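Local atomic coordinates of putative hexose oxidase (Nonomuraea sp. ATCC 39727, PDB entry 5AWV), a protein that binds FAD covalently and, as a flavin-linked oxidoreductase, probably oxidises the sugar of teicoplanin-type glycopeptide antibiotics. Residues A[178-183]-A[199-204]; A[212-217]-A[413-418]. All blocks are in the same frame, centred on the assembly; numbering follows the deposited sequence.

Interaction 1: A[178-183]-A[199-204]; sequences YLYAVE and TRERDD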
loop_
_atom_site.group_PDB
_atom_site.type_symbol
_atom_site.label_atom_id
_atom_site.label_comp_id
_atom_site.label_asym_id
_atom_site.label_seq_id
_atom_site.Cartn_x
_atom_site.Cartn_y
_atom_site.Cartn_z
ATOM N N TYR A 178 -11.155 -9.392 0.106
ATOM C CA TYR A 178 -12.019 -9.017 -1.023
ATOM C C TYR A 178 -11.379 -9.284 -2.402
ATOM O O TYR A 178 -11.966 -8.910 -3.411
ATOM C CB TYR A 178 -12.500 -7.562 -0.904
ATOM C CG TYR A 178 -13.199 -7.380 0.421
ATOM C CD1 TYR A 178 -14.549 -7.690 0.573
ATOM C CD2 TYR A 178 -12.474 -7.110 1.553
ATOM C CE1 TYR A 178 -15.142 -7.623 1.801
ATOM C CE2 TYR A 178 -13.080 -7.038 2.809
ATOM C CZ TYR A 178 -14.395 -7.348 2.948
ATOM O OH TYR A 178 -15.075 -7.310 4.173
ATOM N N LEU A 179 -10.210 -9.894 -2.458
ATOM C CA LEU A 179 -9.517 -10.112 -3.738
ATOM C C LEU A 179 -10.119 -11.315 -4.450
ATOM O O LEU A 179 -9.936 -12.474 -4.045
ATOM C CB LEU A 179 -8.044 -10.239 -3.580
ATOM C CG LEU A 179 -7.291 -10.450 -4.926
ATOM C CD1 LEU A 179 -7.354 -9.290 -5.900
ATOM C CD2 LEU A 179 -5.880 -10.817 -4.666
ATOM N N TYR A 180 -10.854 -11.039 -5.511
ATOM C CA TYR A 180 -11.575 -12.127 -6.239
ATOM C C TYR A 180 -10.668 -12.675 -7.307
ATOM O O TYR A 180 -10.613 -13.898 -7.513
ATOM C CB TYR A 180 -12.926 -11.607 -6.817
ATOM C CG TYR A 180 -13.573 -12.592 -7.722
ATOM C CD1 TYR A 180 -14.148 -13.737 -7.191
ATOM C CD2 TYR A 180 -13.564 -12.417 -9.138
ATOM C CE1 TYR A 180 -14.727 -14.720 -8.044
ATOM C CE2 TYR A 180 -14.164 -13.365 -9.969
ATOM C CZ TYR A 180 -14.722 -14.521 -9.400
ATOM O OH TYR A 180 -15.324 -15.489 -10.136
ATOM N N ALA A 181 -9.943 -11.794 -7.982
ATOM C CA ALA A 181 -9.080 -12.212 -9.086
ATOM C C ALA A 181 -8.008 -11.263 -9.408
ATOM O O ALA A 181 -8.126 -10.056 -9.162
ATOM C CB ALA A 181 -9.897 -12.436 -10.372
ATOM N N VAL A 182 -6.988 -11.755 -10.067
ATOM C CA VAL A 182 -5.930 -10.944 -10.566
ATOM C C VAL A 182 -5.626 -11.297 -12.021
ATOM O O VAL A 182 -5.683 -12.463 -12.377
ATOM C CB VAL A 182 -4.538 -11.105 -9.918
ATOM C CG1 VAL A 182 -4.371 -10.261 -8.689
ATOM C CG2 VAL A 182 -4.182 -12.580 -9.608
ATOM N N GLU A 183 -5.155 -10.327 -12.774
ATOM C CA GLU A 183 -4.553 -10.487 -14.091
ATOM C C GLU A 183 -3.105 -10.137 -13.971
ATOM O O GLU A 183 -2.736 -9.091 -13.493
ATOM C CB GLU A 183 -5.200 -9.571 -15.144
ATOM C CG GLU A 183 -4.679 -9.830 -16.557
ATOM C CD GLU A 183 -5.292 -8.859 -17.618
ATOM O OE1 GLU A 183 -5.008 -7.638 -17.694
ATOM O OE2 GLU A 183 -6.050 -9.337 -18.403
ATOM N N THR A 199 -8.490 -16.630 -10.365
ATOM C CA THR A 199 -9.530 -16.251 -9.501
ATOM C C THR A 199 -9.545 -17.051 -8.207
ATOM O O THR A 199 -8.925 -18.107 -8.118
ATOM C CB THR A 199 -10.987 -16.423 -10.105
ATOM O OG1 THR A 199 -11.402 -17.808 -9.982
ATOM C CG2 THR A 199 -11.068 -15.972 -11.550
ATOM N N ARG A 200 -10.377 -16.637 -7.277
ATOM C CA ARG A 200 -10.523 -17.430 -6.095
ATOM C C ARG A 200 -11.462 -18.637 -6.163
ATOM O O ARG A 200 -11.578 -19.296 -5.187
ATOM C CB ARG A 200 -10.863 -16.598 -4.902
ATOM C CG ARG A 200 -12.232 -16.236 -4.646
ATOM C CD ARG A 200 -12.244 -15.484 -3.291
ATOM N NE ARG A 200 -13.215 -14.438 -3.448
ATOM C CZ ARG A 200 -13.217 -13.266 -2.796
ATOM N NH1 ARG A 200 -14.211 -12.479 -3.038
ATOM N NH2 ARG A 200 -12.294 -12.940 -1.848
ATOM N N GLU A 201 -12.136 -18.876 -7.284
ATOM C CA GLU A 201 -13.114 -19.963 -7.391
ATOM C C GLU A 201 -12.445 -21.298 -7.181
ATOM O O GLU A 201 -11.230 -21.480 -7.432
ATOM C CB GLU A 201 -13.792 -19.978 -8.759
ATOM C CG GLU A 201 -14.509 -18.714 -9.159
ATOM C CD GLU A 201 -15.882 -18.538 -8.576
ATOM O OE1 GLU A 201 -16.326 -19.433 -7.828
ATOM O OE2 GLU A 201 -16.514 -17.485 -8.903
ATOM N N ARG A 202 -13.280 -22.242 -6.730
ATOM C CA ARG A 202 -12.884 -23.630 -6.769
ATOM C C ARG A 202 -12.781 -24.096 -8.242
ATOM O O ARG A 202 -13.546 -23.662 -9.137
ATOM C CB ARG A 202 -13.847 -24.516 -5.944
ATOM C CG ARG A 202 -13.295 -24.734 -4.539
ATOM C CD ARG A 202 -14.362 -24.896 -3.457
ATOM N NE ARG A 202 -13.889 -25.750 -2.337
ATOM C CZ ARG A 202 -13.009 -25.398 -1.378
ATOM N NH1 ARG A 202 -12.452 -24.179 -1.338
ATOM N NH2 ARG A 202 -12.684 -26.278 -0.430
ATOM N N ASP A 203 -11.838 -24.988 -8.440
ATOM C CA ASP A 203 -11.490 -25.555 -9.726
ATOM C C ASP A 203 -10.884 -24.479 -10.648
ATOM O O ASP A 203 -11.010 -24.542 -11.858
ATOM C CB ASP A 203 -12.698 -26.327 -10.352
ATOM C CG ASP A 203 -13.059 -27.646 -9.566
ATOM O OD1 ASP A 203 -12.156 -28.471 -9.270
ATOM O OD2 ASP A 203 -14.240 -27.925 -9.298
ATOM N N ASP A 204 -10.233 -23.460 -10.095
ATOM C CA ASP A 204 -9.578 -22.458 -10.959
ATOM C C ASP A 204 -8.220 -22.999 -11.195
ATOM O O ASP A 204 -7.536 -23.311 -10.239
ATOM C CB ASP A 204 -9.466 -21.090 -10.270
ATOM C CG ASP A 204 -8.904 -20.073 -11.200
ATOM O OD1 ASP A 204 -7.786 -20.254 -11.658
ATOM O OD2 ASP A 204 -9.625 -19.080 -11.522
#
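Y180 and A181 meet T199, R200 and E201 where an antiparallel hairpin of the FAD-binding part of the fold comes to its end. Y180 and A181 both face W228 of strand 223-229, a classic beta bulge. A181 and T199 form a non-hydrogen-bonded antiparallel pair, with CA atoms 4.1 Å apart. Their side chains lie on the same face of the sheet, and A181 CB packs on T199 CG2. The backbone bond is R200 N to Y180 O, 2.8 Å, followed by the turn E201-D204, of type II.

The side chains of R200 and Y180 cross at about a right angle, with NE near the ring edge. One guanidinium face lies over L179 C and Y180 CA. The guanidinium is bonded to the carbonyls of R230 (NH1) and D177 (NH2), which fix its position.

T199 OG1 accepts from E201 N in an ST turn, 3.0 Å. D204 OD2 accepts from both T199 N and T199 OG1, from the same face of its carboxylate. Y180 CG lies anti to the backbone N (chi1 171°), and the ring extends to E201. There Y180 OH donates to the anti lone pair of E201 OE2, 2.6 Å, with ring and carboxylate planes 86° apart.

Interaction 2: A[212-217]-A[413-418]; sequences AHTGGG and AATALP
T214-G215 and T415-L417 meet as two irregular loops, with G215 CA 4.6 Å from A416 CA and no strand pairing. The first loop runs from helix 207-212 to strand 223-229. The second links strands 395-402 and 424-432 of the seven-stranded sheet. G215 has phi 127°, psi 6°, and its CA lies close against L417, with CD2 3.9 Å from G215 CA.

T214 does most of the gripping. Its OG1 sits between the backbone N and the carbonyl carbon (chi1 64°). It accepts from A416 N at 2.9 Å and donates to W211 O. T214 O adds weak bonds from A416 N, 3.1 Å, and L417 N, 3.5 Å. T415 CB packs against T214 CB and OG1. T415 OG1 accepts from L417 N in an ST turn inside 413-418 and is also bonded to R420.

The methyl of A416 points at the 212-217 loop and touches G216 N at 3.6 Å. A water is hydrogen-bonded to both G215 O and A416 O and bridges the loops.

The contact is buried, and the side chain of L417 is about 9 Å from the bound FAD. The A416 N-H is thus met across the contact by both OG1 and O of T214, the bond to OG1 being the stronger.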
loop_
_atom_site.group_PDB
_atom_site.type_symbol
_atom_site.label_atom_id
_atom_site.label_comp_id
_atom_site.label_asym_id
_atom_site.label_seq_id
_atom_site.Cartn_x
_atom_site.Cartn_y
_atom_site.Cartn_z
ATOM N N ALA A 212 -1.270 -16.412 -4.114
ATOM C CA ALA A 212 -0.055 -15.786 -3.808
ATOM C C ALA A 212 -0.188 -14.244 -3.743
ATOM O O ALA A 212 0.678 -13.565 -3.151
ATOM C CB ALA A 212 0.997 -16.143 -4.771
ATOM N N HIS A 213 -1.173 -13.707 -4.457
ATOM C CA HIS A 213 -1.422 -12.282 -4.461
ATOM C C HIS A 213 -2.307 -11.812 -3.343
ATOM O O HIS A 213 -2.622 -10.603 -3.304
ATOM C CB HIS A 213 -1.982 -11.859 -5.815
ATOM C CG HIS A 213 -0.966 -11.866 -6.895
ATOM N ND1 HIS A 213 -0.688 -12.975 -7.677
ATOM C CD2 HIS A 213 -0.087 -10.919 -7.261
ATOM C CE1 HIS A 213 0.326 -12.689 -8.468
ATOM N NE2 HIS A 213 0.696 -11.438 -8.237
ATOM N N THR A 214 -2.718 -12.683 -2.434
ATOM C CA THR A 214 -3.445 -12.340 -1.206
ATOM C C THR A 214 -2.442 -12.101 -0.023
ATOM O O THR A 214 -2.676 -12.490 1.062
ATOM C CB THR A 214 -4.497 -13.391 -0.775
ATOM O OG1 THR A 214 -3.864 -14.641 -0.449
ATOM C CG2 THR A 214 -5.435 -13.613 -1.868
ATOM N N GLY A 215 -1.366 -11.430 -0.275
ATOM C CA GLY A 215 -0.371 -11.095 0.738
ATOM C C GLY A 215 1.056 -11.496 0.407
ATOM O O GLY A 215 1.949 -11.265 1.238
ATOM N N GLY A 216 1.324 -12.004 -0.813
ATOM C CA GLY A 216 2.725 -12.337 -1.151
ATOM C C GLY A 216 3.674 -11.183 -1.347
ATOM O O GLY A 216 4.911 -11.316 -1.235
ATOM N N GLY A 217 3.104 -10.016 -1.648
ATOM C CA GLY A 217 3.898 -8.816 -1.870
ATOM C C GLY A 217 4.265 -8.633 -3.327
ATOM O O GLY A 217 4.350 -9.595 -4.112
ATOM N N ALA A 413 -3.735 -19.993 6.522
ATOM C CA ALA A 413 -3.329 -20.494 5.205
ATOM C C ALA A 413 -4.278 -20.127 4.050
ATOM O O ALA A 413 -3.915 -20.375 2.891
ATOM C CB ALA A 413 -3.199 -22.047 5.257
ATOM N N ALA A 414 -5.447 -19.565 4.365
ATOM C CA ALA A 414 -6.476 -19.195 3.378
ATOM C C ALA A 414 -6.112 -18.058 2.548
ATOM O O ALA A 414 -6.669 -17.898 1.441
ATOM C CB ALA A 414 -7.859 -19.002 4.009
ATOM N N THR A 415 -5.170 -17.252 3.045
ATOM C CA THR A 415 -4.522 -16.233 2.235
ATOM C C THR A 415 -3.068 -16.305 2.491
ATOM O O THR A 415 -2.626 -17.064 3.336
ATOM C CB THR A 415 -5.004 -14.770 2.534
ATOM O OG1 THR A 415 -4.531 -14.349 3.828
ATOM C CG2 THR A 415 -6.496 -14.686 2.448
ATOM N N ALA A 416 -2.295 -15.492 1.789
ATOM C CA ALA A 416 -0.843 -15.472 1.984
ATOM C C ALA A 416 -0.424 -14.689 3.282
ATOM O O ALA A 416 0.730 -14.826 3.746
ATOM C CB ALA A 416 -0.116 -14.960 0.765
ATOM N N LEU A 417 -1.367 -14.001 3.911
ATOM C CA LEU A 417 -1.099 -13.354 5.227
ATOM C C LEU A 417 -1.269 -14.373 6.356
ATOM O O LEU A 417 -2.401 -14.767 6.638
ATOM C CB LEU A 417 -2.053 -12.201 5.453
ATOM C CG LEU A 417 -2.117 -11.043 4.542
ATOM C CD1 LEU A 417 -3.251 -10.097 4.985
ATOM C CD2 LEU A 417 -0.757 -10.315 4.530
ATOM N N PRO A 418 -0.190 -14.754 7.025
ATOM C CA PRO A 418 -0.316 -15.828 8.047
ATOM C C PRO A 418 -0.825 -15.317 9.425
ATOM O O PRO A 418 -1.211 -16.105 10.243
ATOM C CB PRO A 418 1.078 -16.351 8.165
ATOM C CG PRO A 418 1.948 -15.145 7.887
ATOM C CD PRO A 418 1.230 -14.361 6.856
HETATM O O HOH W 1 2.186 -12.228 3.809
#

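How the interactions relate
From the N terminus, strand 179-187 comes first and strand 193-199 returns beside it. Interaction 1 closes this short loop, 16 residues apart at the nearest ends. The chain then runs through helix 207-212 to 212-217, where interaction 2 opens. It closes only at 413-418, after six of the seven strands of the larger sheet, with 424-432 still to come. The two contacts are therefore in series, neither nested nor crossed. Interaction 1 is local to the edge of the five-stranded sheet. Interaction 2 joins the region following helix 207-212 to the loop between strands 395-402 and 424-432. They touch directly: L179 CD2 lies 3.5 Å from H213 O, and V182 CG2 packs on H213 ND1.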